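Local coordinates for 8-demethyl-8-aminoriboflavin-5'-phosphate synthase (Streptomyces davawensis, PDB 5MLD), which catalyses replacement of the C-8 methyl group of FMN by an amino group taken from glutamate, a step in the biosynthesis of the antibiotic roseoflavin, at residues G23-D26 against K27-L31; E40-V44 against I45-I49; Y154-P157 against P158-A162. One frame throughout, in Å; residues are numbered along the deposited sequence.

Contact 1. Residues G23-D26 against K27-L31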
ATOM      1  N   GLY A  23     -16.940   1.335  19.057  1.00 18.21           N
ATOM      2  CA  GLY A  23     -16.913   0.123  19.860  1.00 21.05           C
ATOM      3  C   GLY A  23     -15.511  -0.270  20.294  1.00 20.51           C
ATOM      4  O   GLY A  23     -15.302  -0.682  21.434  1.00 17.93           O
ATOM      5  N   LEU A  24     -14.528  -0.135  19.398  1.00 18.52           N
ATOM      6  CA  LEU A  24     -13.146  -0.418  19.785  1.00 15.95           C
ATOM      7  C   LEU A  24     -12.631   0.611  20.796  1.00 16.59           C
ATOM      8  O   LEU A  24     -11.919   0.254  21.748  1.00 17.77           O
ATOM      9  CB  LEU A  24     -12.242  -0.459  18.545  1.00 18.36           C
ATOM     10  CG  LEU A  24     -12.421  -1.671  17.627  1.00 16.46           C
ATOM     11  CD1 LEU A  24     -13.522  -1.405  16.580  1.00 20.09           C
ATOM     12  CD2 LEU A  24     -11.103  -2.077  16.990  1.00 17.82           C
ATOM     13  N   ILE A  25     -12.983   1.881  20.603  1.00 14.34           N
ATOM     14  CA  ILE A  25     -12.603   2.943  21.536  1.00 17.08           C
ATOM     15  C   ILE A  25     -13.167   2.655  22.919  1.00 18.20           C
ATOM     16  O   ILE A  25     -12.475   2.804  23.940  1.00 16.96           O
ATOM     17  CB  ILE A  25     -13.076   4.310  21.008  1.00 14.79           C
ATOM     18  CG1 ILE A  25     -12.486   4.603  19.621  1.00 17.21           C
ATOM     19  CG2 ILE A  25     -12.763   5.431  22.008  1.00 18.39           C
ATOM     20  CD1 ILE A  25     -12.903   5.957  19.057  1.00 15.86           C
ATOM     21  N   ASP A  26     -14.424   2.213  22.969  1.00 16.05           N
ATOM     22  CA  ASP A  26     -15.055   1.935  24.255  1.00 17.84           C
ATOM     23  C   ASP A  26     -14.344   0.818  25.018  1.00 16.93           C
ATOM     24  O   ASP A  26     -14.396   0.800  26.253  1.00 21.29           O
ATOM     25  CB  ASP A  26     -16.536   1.604  24.046  1.00 21.02           C
ATOM     26  CG  ASP A  26     -17.357   2.834  23.645  1.00 25.01           C
ATOM     27  OD1 ASP A  26     -16.922   3.983  23.924  1.00 25.08           O
ATOM     28  OD2 ASP A  26     -18.448   2.657  23.064  1.00 29.82           O
ATOM     29  N   LYS A  27     -13.693  -0.119  24.321  1.00 15.23           N
ATOM     30  CA  LYS A  27     -12.874  -1.120  25.013  1.00 22.56           C
ATOM     31  C   LYS A  27     -11.545  -0.535  25.490  1.00 19.45           C
ATOM     32  O   LYS A  27     -11.066  -0.874  26.586  1.00 21.19           O
ATOM     33  CB  LYS A  27     -12.573  -2.315  24.106  1.00 18.86           C
ATOM     34  CG  LYS A  27     -13.771  -3.070  23.526  1.00 25.47           C
ATOM     35  CD  LYS A  27     -14.389  -3.967  24.558  1.00 27.48           C
ATOM     36  CE  LYS A  27     -15.180  -5.087  23.890  1.00 27.00           C
ATOM     37  NZ  LYS A  27     -16.061  -5.740  24.863  1.00 29.61           N
ATOM     38  N   ALA A  28     -10.922   0.314  24.666  1.00 16.64           N
ATOM     39  CA  ALA A  28      -9.585   0.816  24.973  1.00 18.73           C
ATOM     40  C   ALA A  28      -9.593   1.792  26.147  1.00 20.44           C
ATOM     41  O   ALA A  28      -8.633   1.839  26.928  1.00 18.56           O
ATOM     42  CB  ALA A  28      -8.994   1.494  23.745  1.00 19.01           C
ATOM     43  N   VAL A  29     -10.632   2.621  26.256  1.00 16.56           N
ATOM     44  CA  VAL A  29     -10.618   3.687  27.266  1.00 19.02           C
ATOM     45  C   VAL A  29     -10.462   3.138  28.683  1.00 19.19           C
ATOM     46  O   VAL A  29      -9.549   3.590  29.398  1.00 21.38           O
ATOM     47  CB  VAL A  29     -11.858   4.586  27.104  1.00 18.68           C
ATOM     48  CG1 VAL A  29     -12.066   5.462  28.348  1.00 21.68           C
ATOM     49  CG2 VAL A  29     -11.751   5.424  25.809  1.00 17.00           C
ATOM     50  N   PRO A  30     -11.289   2.192  29.158  1.00 19.18           N
ATOM     51  CA  PRO A  30     -11.087   1.715  30.543  1.00 20.17           C
ATOM     52  C   PRO A  30      -9.761   1.012  30.740  1.00 22.71           C
ATOM     53  O   PRO A  30      -9.221   1.043  31.854  1.00 20.79           O
ATOM     54  CB  PRO A  30     -12.266   0.761  30.789  1.00 21.93           C
ATOM     55  CG  PRO A  30     -12.742   0.385  29.435  1.00 23.81           C
ATOM     56  CD  PRO A  30     -12.473   1.568  28.547  1.00 22.07           C
ATOM     57  N   LEU A  31      -9.210   0.387  29.697  1.00 21.22           N
ATOM     58  CA  LEU A  31      -7.898  -0.235  29.837  1.00 19.81           C
ATOM     59  C   LEU A  31      -6.808   0.815  30.042  1.00 22.05           C
ATOM     60  O   LEU A  31      -5.922   0.640  30.889  1.00 21.60           O
ATOM     61  CB  LEU A  31      -7.584  -1.108  28.623  1.00 18.80           C
ATOM     62  CG  LEU A  31      -8.498  -2.309  28.399  1.00 19.12           C
ATOM     63  CD1 LEU A  31      -8.172  -2.916  27.044  1.00 21.05           C
ATOM     64  CD2 LEU A  31      -8.358  -3.345  29.515  1.00 22.84           C
TER
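Ile25 and Val29 meet one turn apart on the helix that runs through both segments. The backbone bonds come first. Val29 N donates to Ile25 O at 3.0 Å. Ala28 N gives a similar bond to Leu24 O at 3.1 Å. Lys27 N is held less firmly: it makes weak bonds to both Gly23 O and Leu24 O. Pro30 has no N-H to continue the series, and the helix is kinked there. The ring carbon Pro30 CD lies against Asp26 O, 3.1 Å away, where an N-H would otherwise point.

The apolar contact is between methyl groups. Ile25 CG2 lies 3.9 Å from Val29 CG2. With Val29 CG1 anti to the backbone N (chi1 165°), Val29 CG2 is left beside that N and comes to 3.3 Å from Ile25 O.

The polar side chains turn to other partners. Asp26 OD1 accepts a bond from Gln22 NE2. Lys27 passes its CG by Gly23 O at 3.5 Å, bends at chi2, and ends with NZ bonded to Asp180 O.

The helix is the crossover of a beta-alpha-beta unit of the flavodoxin-like fold. Ile25 and Val29 pack on strands 4-9 and 38-43, Leu24 and Ala28 reach strand 125-132, and Lys27 and Leu31 touch helix 183-205.

Contact 2. Residues E40-V44 against I45-I49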
ATOM      1  N   GLU A  40      -8.792  10.940  26.557  1.00 22.33           N
ATOM      2  CA  GLU A  40      -9.758  11.869  25.990  1.00 20.61           C
ATOM      3  C   GLU A  40     -10.107  11.368  24.602  1.00 20.07           C
ATOM      4  O   GLU A  40      -9.203  11.027  23.835  1.00 20.22           O
ATOM      5  CB  GLU A  40      -9.179  13.276  25.904  1.00 23.44           C
ATOM      6  CG  GLU A  40     -10.130  14.282  25.298  1.00 22.69           C
ATOM      7  CD  GLU A  40      -9.626  15.697  25.473  1.00 36.16           C
ATOM      8  OE1 GLU A  40      -8.409  15.870  25.740  1.00 32.43           O
ATOM      9  OE2 GLU A  40     -10.451  16.629  25.350  1.00 38.65           O
ATOM     10  N   VAL A  41     -11.397  11.321  24.277  1.00 15.25           N
ATOM     11  CA  VAL A  41     -11.852  10.915  22.948  1.00 17.38           C
ATOM     12  C   VAL A  41     -12.377  12.157  22.249  1.00 17.85           C
ATOM     13  O   VAL A  41     -13.202  12.887  22.809  1.00 18.44           O
ATOM     14  CB  VAL A  41     -12.945   9.830  23.013  1.00 16.91           C
ATOM     15  CG1 VAL A  41     -13.373   9.420  21.587  1.00 16.41           C
ATOM     16  CG2 VAL A  41     -12.497   8.620  23.801  1.00 17.11           C
ATOM     17  N   VAL A  42     -11.909  12.398  21.030  1.00 18.01           N
ATOM     18  CA  VAL A  42     -12.394  13.496  20.200  1.00 16.62           C
ATOM     19  C   VAL A  42     -12.905  12.892  18.905  1.00 18.41           C
ATOM     20  O   VAL A  42     -12.205  12.087  18.283  1.00 15.46           O
ATOM     21  CB  VAL A  42     -11.284  14.525  19.924  1.00 18.11           C
ATOM     22  CG1 VAL A  42     -11.707  15.493  18.842  1.00 18.92           C
ATOM     23  CG2 VAL A  42     -10.947  15.278  21.213  1.00 20.59           C
ATOM     24  N   ARG A  43     -14.136  13.236  18.519  1.00 15.01           N
ATOM     25  CA  ARG A  43     -14.649  12.806  17.214  1.00 16.20           C
ATOM     26  C   ARG A  43     -14.430  13.975  16.271  1.00 16.58           C
ATOM     27  O   ARG A  43     -15.136  14.981  16.348  1.00 17.46           O
ATOM     28  CB  ARG A  43     -16.119  12.396  17.248  1.00 16.18           C
ATOM     29  CG  ARG A  43     -16.528  11.881  15.880  1.00 15.71           C
ATOM     30  CD  ARG A  43     -18.014  11.460  15.834  1.00 15.78           C
ATOM     31  NE  ARG A  43     -18.330  10.387  16.781  1.00 14.69           N
ATOM     32  CZ  ARG A  43     -19.457   9.684  16.750  1.00 20.78           C
ATOM     33  NH1 ARG A  43     -20.349   9.927  15.806  1.00 17.12           N
ATOM     34  NH2 ARG A  43     -19.692   8.724  17.642  1.00 17.77           N
ATOM     35  N   VAL A  44     -13.415  13.853  15.410  1.00 16.28           N
ATOM     36  CA  VAL A  44     -12.873  15.026  14.744  1.00 16.53           C
ATOM     37  C   VAL A  44     -13.883  15.638  13.779  1.00 16.46           C
ATOM     38  O   VAL A  44     -13.886  16.858  13.583  1.00 18.69           O
ATOM     39  CB  VAL A  44     -11.544  14.674  14.038  1.00 21.94           C
ATOM     40  CG1 VAL A  44     -10.540  14.113  15.042  1.00 19.34           C
ATOM     41  CG2 VAL A  44     -11.772  13.665  12.944  1.00 19.76           C
ATOM     42  N   ILE A  45     -14.772  14.826  13.195  1.00 17.09           N
ATOM     43  CA  ILE A  45     -15.751  15.348  12.244  1.00 19.52           C
ATOM     44  C   ILE A  45     -16.755  16.277  12.921  1.00 20.60           C
ATOM     45  O   ILE A  45     -17.423  17.069  12.239  1.00 19.74           O
ATOM     46  CB  ILE A  45     -16.470  14.191  11.508  1.00 17.81           C
ATOM     47  CG1 ILE A  45     -17.135  14.681  10.220  1.00 18.44           C
ATOM     48  CG2 ILE A  45     -17.515  13.503  12.388  1.00 15.23           C
ATOM     49  CD1 ILE A  45     -16.174  14.987   9.122  1.00 19.74           C
ATOM     50  N   ASP A  46     -16.888  16.211  14.247  1.00 15.43           N
ATOM     51  CA  ASP A  46     -17.783  17.138  14.934  1.00 18.53           C
ATOM     52  C   ASP A  46     -17.259  18.556  14.921  1.00 20.47           C
ATOM     53  O   ASP A  46     -18.008  19.484  15.242  1.00 22.00           O
ATOM     54  CB  ASP A  46     -17.973  16.761  16.402  1.00 13.99           C
ATOM     55  CG  ASP A  46     -18.714  15.454  16.589  1.00 20.08           C
ATOM     56  OD1 ASP A  46     -19.362  14.972  15.634  1.00 20.35           O
ATOM     57  OD2 ASP A  46     -18.632  14.907  17.704  1.00 20.25           O
ATOM     58  N   HIS A  47     -15.991  18.731  14.592  1.00 16.35           N
ATOM     59  CA  HIS A  47     -15.305  19.999  14.745  1.00 19.90           C
ATOM     60  C   HIS A  47     -14.978  20.616  13.397  1.00 19.17           C
ATOM     61  O   HIS A  47     -14.735  19.915  12.411  1.00 22.73           O
ATOM     62  CB  HIS A  47     -14.034  19.791  15.559  1.00 21.13           C
ATOM     63  CG  HIS A  47     -14.316  19.324  16.945  1.00 21.65           C
ATOM     64  ND1 HIS A  47     -14.634  20.192  17.966  1.00 23.72           N
ATOM     65  CD2 HIS A  47     -14.404  18.075  17.463  1.00 22.78           C
ATOM     66  CE1 HIS A  47     -14.880  19.498  19.066  1.00 27.05           C
ATOM     67  NE2 HIS A  47     -14.738  18.215  18.788  1.00 26.27           N
ATOM     68  N   ASP A  48     -14.962  21.948  13.378  1.00 20.42           N
ATOM     69  CA  ASP A  48     -14.759  22.709  12.155  1.00 19.91           C
ATOM     70  C   ASP A  48     -13.262  22.820  11.897  1.00 21.25           C
ATOM     71  O   ASP A  48     -12.583  23.666  12.474  1.00 24.46           O
ATOM     72  CB  ASP A  48     -15.421  24.075  12.290  1.00 22.08           C
ATOM     73  CG  ASP A  48     -15.265  24.928  11.060  1.00 25.12           C
ATOM     74  OD1 ASP A  48     -15.107  24.375   9.951  1.00 24.53           O
ATOM     75  OD2 ASP A  48     -15.294  26.165  11.211  1.00 30.88           O
ATOM     76  N   ILE A  49     -12.748  21.971  11.005  1.00 18.82           N
ATOM     77  CA  ILE A  49     -11.329  21.940  10.653  1.00 18.23           C
ATOM     78  C   ILE A  49     -11.207  22.223   9.163  1.00 21.12           C
ATOM     79  O   ILE A  49     -11.668  21.422   8.343  1.00 23.47           O
ATOM     80  CB  ILE A  49     -10.693  20.580  10.984  1.00 21.67           C
ATOM     81  CG1 ILE A  49     -10.886  20.196  12.458  1.00 25.32           C
ATOM     82  CG2 ILE A  49      -9.224  20.554  10.553  1.00 22.30           C
ATOM     83  CD1 ILE A  49     -10.286  21.141  13.441  1.00 26.42           C
TER
HETATM   84  O   HOH W   1     -15.332  15.515  20.063  1.00 27.49           O
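The side chains of Arg43 and Asp46 cross at a slant where the strand ends and the chain turns. The arginine runs straight out from the backbone, with CG anti to N (chi1 -176°). Arg43 CB is 3.6 Å from Asp46 OD2. Arg43 CG rests 4.0 Å from Ile45 CG2. Arg43 CD passes 3.8 Å from Asp46 OD1. The chain then bends at chi3, and the charged groups stay apart: Arg43 NE is 4.6 Å from Asp46 OD2, so the two make no salt bridge. Each has its own partners. Arg43 NH1 donates to the carbonyl oxygens of Arg13 and Ser17, and Asp46 OD2 pairs with Ser15 OG.

The turn is a short 3-10 segment that leaves the C-terminal end of strand 38-43. In flavodoxin-like proteins the flavin binds at the C-terminal ends of the parallel strands. Arg43 fits the pattern, since its side chain also touches the FMN-binding residues Thr11 and Ser19. Asp46 N donates to Arg43 O at 3.0 Å, and His47 N does the same to Val44 O.

The imidazole of His47 folds back on the strand. His47 CD2 approaches Arg43 O at 3.4 Å and Val42 CG1 at 4.0 Å. His47 NE2 shares a water with Arg43 N; the water lies in the ring plane at the edge and accepts from the backbone N-H. At the other nitrogen, His47 ND1 is bonded to Glu71 OE1.

Contact 3. Residues Y154-P157 against P158-A162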
ATOM      1  N   TYR A 154       6.731  10.076  16.343  1.00 18.92           N
ATOM      2  CA  TYR A 154       6.109   9.038  17.154  1.00 17.67           C
ATOM      3  C   TYR A 154       6.905   7.743  17.121  1.00 19.70           C
ATOM      4  O   TYR A 154       7.430   7.340  16.081  1.00 21.37           O
ATOM      5  CB  TYR A 154       4.674   8.762  16.675  1.00 18.44           C
ATOM      6  CG  TYR A 154       3.716   9.864  17.043  1.00 18.46           C
ATOM      7  CD1 TYR A 154       3.080   9.867  18.279  1.00 15.69           C
ATOM      8  CD2 TYR A 154       3.441  10.899  16.149  1.00 17.29           C
ATOM      9  CE1 TYR A 154       2.215  10.884  18.632  1.00 16.48           C
ATOM     10  CE2 TYR A 154       2.572  11.922  16.495  1.00 16.18           C
ATOM     11  CZ  TYR A 154       1.968  11.904  17.746  1.00 15.59           C
ATOM     12  OH  TYR A 154       1.110  12.917  18.108  1.00 19.79           O
ATOM     13  N   SER A 155       6.970   7.080  18.269  1.00 17.71           N
ATOM     14  CA  SER A 155       7.486   5.722  18.369  1.00 17.38           C
ATOM     15  C   SER A 155       6.322   4.746  18.402  1.00 19.15           C
ATOM     16  O   SER A 155       5.262   5.039  18.968  1.00 18.15           O
ATOM     17  CB  SER A 155       8.335   5.540  19.629  1.00 19.35           C
ATOM     18  OG  SER A 155       9.441   6.421  19.610  1.00 19.84           O
ATOM     19  N   VAL A 156       6.522   3.580  17.803  1.00 20.08           N
ATOM     20  CA  VAL A 156       5.470   2.586  17.668  1.00 18.53           C
ATOM     21  C   VAL A 156       5.931   1.327  18.388  1.00 15.56           C
ATOM     22  O   VAL A 156       6.948   0.737  18.008  1.00 18.93           O
ATOM     23  CB  VAL A 156       5.154   2.299  16.192  1.00 18.83           C
ATOM     24  CG1 VAL A 156       3.938   1.369  16.067  1.00 20.83           C
ATOM     25  CG2 VAL A 156       4.897   3.614  15.465  1.00 20.58           C
ATOM     26  N   PRO A 157       5.224   0.881  19.420  1.00 18.60           N
ATOM     27  CA  PRO A 157       5.572  -0.365  20.087  1.00 18.70           C
ATOM     28  C   PRO A 157       5.150  -1.546  19.232  1.00 17.65           C
ATOM     29  O   PRO A 157       4.479  -1.355  18.206  1.00 18.49           O
ATOM     30  CB  PRO A 157       4.759  -0.297  21.391  1.00 19.37           C
ATOM     31  CG  PRO A 157       3.548   0.505  21.020  1.00 19.25           C
ATOM     32  CD  PRO A 157       3.953   1.448  19.910  1.00 16.46           C
ATOM     33  N   PRO A 158       5.523  -2.769  19.597  1.00 20.45           N
ATOM     34  CA  PRO A 158       4.979  -3.933  18.891  1.00 17.78           C
ATOM     35  C   PRO A 158       3.493  -4.067  19.144  1.00 16.34           C
ATOM     36  O   PRO A 158       2.968  -3.622  20.169  1.00 17.43           O
ATOM     37  CB  PRO A 158       5.733  -5.115  19.505  1.00 19.24           C
ATOM     38  CG  PRO A 158       6.111  -4.629  20.862  1.00 20.29           C
ATOM     39  CD  PRO A 158       6.446  -3.177  20.672  1.00 19.37           C
ATOM     40  N   ASN A 159       2.817  -4.682  18.173  1.00 18.37           N
ATOM     41  CA  ASN A 159       1.391  -4.969  18.262  1.00 17.56           C
ATOM     42  C   ASN A 159       0.603  -3.707  18.612  1.00 16.18           C
ATOM     43  O   ASN A 159      -0.268  -3.695  19.483  1.00 20.20           O
ATOM     44  CB  ASN A 159       1.153  -6.105  19.258  1.00 17.37           C
ATOM     45  CG  ASN A 159       1.928  -7.367  18.878  1.00 24.25           C
ATOM     46  OD1 ASN A 159       2.852  -7.772  19.571  1.00 20.37           O
ATOM     47  ND2 ASN A 159       1.573  -7.966  17.744  1.00 19.46           N
ATOM     48  N   ALA A 160       0.937  -2.621  17.921  1.00 19.25           N
ATOM     49  CA  ALA A 160       0.361  -1.318  18.206  1.00 20.85           C
ATOM     50  C   ALA A 160      -0.939  -1.045  17.462  1.00 19.13           C
ATOM     51  O   ALA A 160      -1.523   0.018  17.678  1.00 17.78           O
ATOM     52  CB  ALA A 160       1.358  -0.217  17.858  1.00 19.54           C
ATOM     53  N   ALA A 161      -1.395  -1.948  16.587  1.00 19.82           N
ATOM     54  CA  ALA A 161      -2.589  -1.726  15.772  1.00 23.63           C
ATOM     55  C   ALA A 161      -3.607  -2.826  16.041  1.00 20.85           C
ATOM     56  O   ALA A 161      -3.332  -4.002  15.773  1.00 24.97           O
ATOM     57  CB  ALA A 161      -2.232  -1.695  14.286  1.00 22.60           C
ATOM     58  N   ALA A 162      -4.777  -2.446  16.567  1.00 19.79           N
ATOM     59  CA  ALA A 162      -5.877  -3.369  16.820  1.00 17.60           C
ATOM     60  C   ALA A 162      -7.051  -3.032  15.908  1.00 16.75           C
ATOM     61  O   ALA A 162      -7.288  -1.864  15.601  1.00 18.49           O
ATOM     62  CB  ALA A 162      -6.328  -3.300  18.276  1.00 20.19           C
TER
HETATM   63  O   HOH W   2       3.150  -2.727  15.958  1.00 28.39           O
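The backbone of Val156 and Pro157 is extended, then turns at Asn159, whose phi and psi are both positive (52° and 46°), and this folds Ala160 back on the residues before it. No direct hydrogen bond joins the two sides of the bend. A water does so: it donates to Pro157 O at 2.9 Å and accepts from Ala160 N at 3.0 Å.

The methyl of Ala160 is the hub of the side-chain contacts and points toward the preceding segment. Val156 CG1, turned anti to the backbone N (chi1 -174°), is the branch that reaches Ala160 CB, 3.5 Å away. Ala160 CB also meets the proline ring at Pro157 CD, at 3.7 Å, and lies 3.3 Å from Pro157 O. Pro157 CB and Pro158 CD are 3.4 Å apart, a closeness set largely by the peptide link between the rings.

The bend joins a weakly bonded strand of two residues, 154-155, to strand 161-164. Both run parallel to strand 125-132 in the central sheet of the flavodoxin-like fold. Ser155 bonds through its backbone to Lys125 and Ala127, while Ala160 and Ala162 bond to Leu129.

Asn159 turns its side chain away from the bend and into the subunit interface. Its OD1 bonds to Tyr123 OH of the third subunit, and its ND2 to Arg151 O of that same subunit. Within the chain, Pro158 O accepts a bond from Asn195 ND2, and Pro157 packs on Thr196, both on helix 183-205.

Overall arrangement
From the N terminus, contact 1 comes first, within helix 20-34, soon after strand 4-9. The chain then enters strand 38-43, and contact 2 forms where that strand runs into the loop that follows. Both belong to the unit of strand 4-9, helix 20-34 and strand 38-43, and they touch directly: Ile25 CG2 is 3.7 Å from Val41 CG2. Contact 3 comes much later. It spans the bend between strands 154-155 and 161-164, which both pair with strand 125-132. It meets contact 1 where Leu24 CD2 nears Ala162 O. Contacts 2 and 3 do not touch, but both reach the same sheet. All three are local and in series; none nests in or crosses another.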